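PDB 4QB7: fimbrium subunit Fim1C from Bacteroides vulgatus, which probably forms part of the tip of fimbriae, the filamentous surface appendages that mediate cell adhesion and biofilm formation. Local coordinates for residues V207-D211 and N212-E216. Numbering follows the deposited sequence.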
loop_
_atom_site.group_PDB
_atom_site.type_symbol
_atom_site.label_atom_id
_atom_site.label_comp_id
_atom_site.label_asym_id
_atom_site.label_seq_id
_atom_site.Cartn_x
_atom_site.Cartn_y
_atom_site.Cartn_z
ATOM N N VAL A 207 4.817 0.296 -13.551
ATOM C CA VAL A 207 4.055 -0.756 -14.224
ATOM C C VAL A 207 4.129 -2.056 -13.401
ATOM O O VAL A 207 5.213 -2.473 -13.014
ATOM C CB VAL A 207 4.523 -0.947 -15.704
ATOM C CG1 VAL A 207 3.756 -2.070 -16.416
ATOM C CG2 VAL A 207 4.398 0.357 -16.488
ATOM N N TYR A 208 2.971 -2.635 -13.075
ATOM C CA TYR A 208 2.848 -3.906 -12.364
ATOM C C TYR A 208 2.528 -4.968 -13.403
ATOM O O TYR A 208 1.571 -4.818 -14.170
ATOM C CB TYR A 208 1.771 -3.861 -11.249
ATOM C CG TYR A 208 1.491 -5.221 -10.642
ATOM C CD1 TYR A 208 2.299 -5.740 -9.628
ATOM C CD2 TYR A 208 0.431 -6.005 -11.093
ATOM C CE1 TYR A 208 2.074 -7.017 -9.105
ATOM C CE2 TYR A 208 0.215 -7.292 -10.597
ATOM C CZ TYR A 208 1.037 -7.794 -9.608
ATOM O OH TYR A 208 0.794 -9.062 -9.150
ATOM N N LYS A 209 3.323 -6.042 -13.419
ATOM C CA LYS A 209 3.194 -7.131 -14.369
ATOM C C LYS A 209 2.566 -8.342 -13.712
ATOM O O LYS A 209 3.098 -8.868 -12.729
ATOM C CB LYS A 209 4.578 -7.502 -14.933
ATOM C CG LYS A 209 5.286 -6.439 -15.758
ATOM C CD LYS A 209 6.391 -7.128 -16.538
ATOM C CE LYS A 209 7.823 -6.962 -16.049
ATOM N NZ LYS A 209 8.011 -7.117 -14.583
ATOM N N PHE A 210 1.438 -8.813 -14.275
ATOM C CA PHE A 210 0.739 -9.989 -13.779
ATOM C C PHE A 210 1.481 -11.277 -14.151
ATOM O O PHE A 210 1.223 -12.315 -13.543
ATOM C CB PHE A 210 -0.683 -10.025 -14.333
ATOM C CG PHE A 210 -1.664 -9.153 -13.598
ATOM C CD1 PHE A 210 -1.762 -7.803 -13.878
ATOM C CD2 PHE A 210 -2.521 -9.692 -12.648
ATOM C CE1 PHE A 210 -2.712 -7.012 -13.233
ATOM C CE2 PHE A 210 -3.455 -8.893 -11.995
ATOM C CZ PHE A 210 -3.549 -7.562 -12.298
ATOM N N ASP A 211 2.375 -11.232 -15.162
ATOM C CA ASP A 211 3.115 -12.421 -15.559
ATOM C C ASP A 211 4.010 -12.957 -14.419
ATOM O O ASP A 211 4.048 -14.158 -14.215
ATOM C CB ASP A 211 3.953 -12.171 -16.816
ATOM C CG ASP A 211 4.350 -13.469 -17.526
ATOM O OD1 ASP A 211 3.412 -14.233 -17.987
ATOM O OD2 ASP A 211 5.580 -13.743 -17.616
ATOM N N ASN A 212 4.717 -12.093 -13.679
ATOM C CA ASN A 212 5.605 -12.584 -12.625
ATOM C C ASN A 212 5.402 -11.869 -11.269
ATOM O O ASN A 212 6.249 -12.022 -10.365
ATOM C CB ASN A 212 7.065 -12.462 -13.072
ATOM C CG ASN A 212 7.453 -11.078 -13.482
ATOM O OD1 ASN A 212 6.623 -10.166 -13.558
ATOM N ND2 ASN A 212 8.714 -10.919 -13.833
ATOM N N ASP A 213 4.292 -11.108 -11.138
ATOM C CA ASP A 213 3.929 -10.406 -9.914
ATOM C C ASP A 213 5.085 -9.456 -9.440
ATOM O O ASP A 213 5.559 -9.525 -8.306
ATOM C CB ASP A 213 3.505 -11.435 -8.840
ATOM C CG ASP A 213 3.200 -10.916 -7.456
ATOM O OD1 ASP A 213 2.536 -9.870 -7.350
ATOM O OD2 ASP A 213 3.630 -11.558 -6.479
ATOM N N THR A 214 5.547 -8.591 -10.347
ATOM C CA THR A 214 6.601 -7.627 -10.074
ATOM C C THR A 214 6.272 -6.294 -10.704
ATOM O O THR A 214 5.522 -6.215 -11.684
ATOM C CB THR A 214 8.010 -8.083 -10.575
ATOM O OG1 THR A 214 8.042 -8.122 -11.987
ATOM C CG2 THR A 214 8.491 -9.391 -9.991
ATOM N N TRP A 215 6.877 -5.243 -10.128
ATOM C CA TRP A 215 6.853 -3.854 -10.556
ATOM C C TRP A 215 8.101 -3.521 -11.361
ATOM O O TRP A 215 9.212 -3.972 -11.042
ATOM C CB TRP A 215 6.817 -2.929 -9.331
ATOM C CG TRP A 215 5.520 -2.913 -8.598
ATOM C CD1 TRP A 215 5.205 -3.618 -7.477
ATOM C CD2 TRP A 215 4.361 -2.127 -8.920
ATOM N NE1 TRP A 215 3.933 -3.296 -7.060
ATOM C CE2 TRP A 215 3.388 -2.392 -7.936
ATOM C CE3 TRP A 215 4.060 -1.204 -9.935
ATOM C CZ2 TRP A 215 2.146 -1.756 -7.924
ATOM C CZ3 TRP A 215 2.822 -0.580 -9.928
ATOM C CH2 TRP A 215 1.880 -0.864 -8.938
ATOM N N GLU A 216 7.926 -2.682 -12.368
ATOM C CA GLU A 216 9.019 -2.149 -13.163
ATOM C C GLU A 216 8.741 -0.647 -13.425
ATOM O O GLU A 216 7.632 -0.182 -13.171
ATOM C CB GLU A 216 9.242 -2.965 -14.435
ATOM C CG GLU A 216 8.043 -3.037 -15.355
ATOM C CD GLU A 216 8.375 -3.498 -16.758
ATOM O OE1 GLU A 216 9.160 -4.464 -16.888
ATOM O OE2 GLU A 216 7.867 -2.887 -17.726
HETATM O O HOH W 1 10.617 -8.683 -14.409
#
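Asn212 opens the return path of a tight beta hairpin by turning its amide back toward Lys209: ND2 and Lys209 NZ both donate to one bridging water, and Asn212 OD1 takes a hydrogen bond from Thr214 OG1 (2.9 Å) that arrives from above the carbonyl plane. Asp213 follows in a left-handed backbone conformation; together with Thr214 it faces Lys209, which makes a G1 beta bulge. With its CG anti to the backbone N (chi1 175°), the Asp213 carboxylate swings to the Tyr208 side of the hairpin, where OD1 accepts a 2.6 Å hydrogen bond from Tyr208 OH. OD1 sits at the edge of the phenol ring, and Lys321 forms a salt bridge with the same oxygen. Thr214 O then receives the nearly straight bond from Lys209 N (2.8 Å), while the return bond from Thr214 N to Lys209 O is weak at 3.4 Å. Trp215 and Tyr208 form a non-hydrogen-bonded antiparallel pair. Tyr208 CB lies 3.6 Å from the centroid of the six-membered indole ring in a CH-pi contact, and the phenol edge points at the five-membered ring in a T-shaped pair, planes 63° apart. Trp215 NE1 donates to Val167 O. Without the indole, as with an alanine here, Tyr208 CB and the phenol edge would probably lose the surface they rest on, and Val167 O its donor. Glu216 closes the pairing through two backbone bonds with Val207; its OE1 forms a long salt bridge with Lys209 NZ (3.7 Å), on the face shared with Thr214. The hairpin joins strands 203-209 and 214-217. Strand 203-209 also pairs with strand 123-127, whereas Tyr208, Asp213 and Trp215 pack against the long strand 159-178 at Val167 and Leu168.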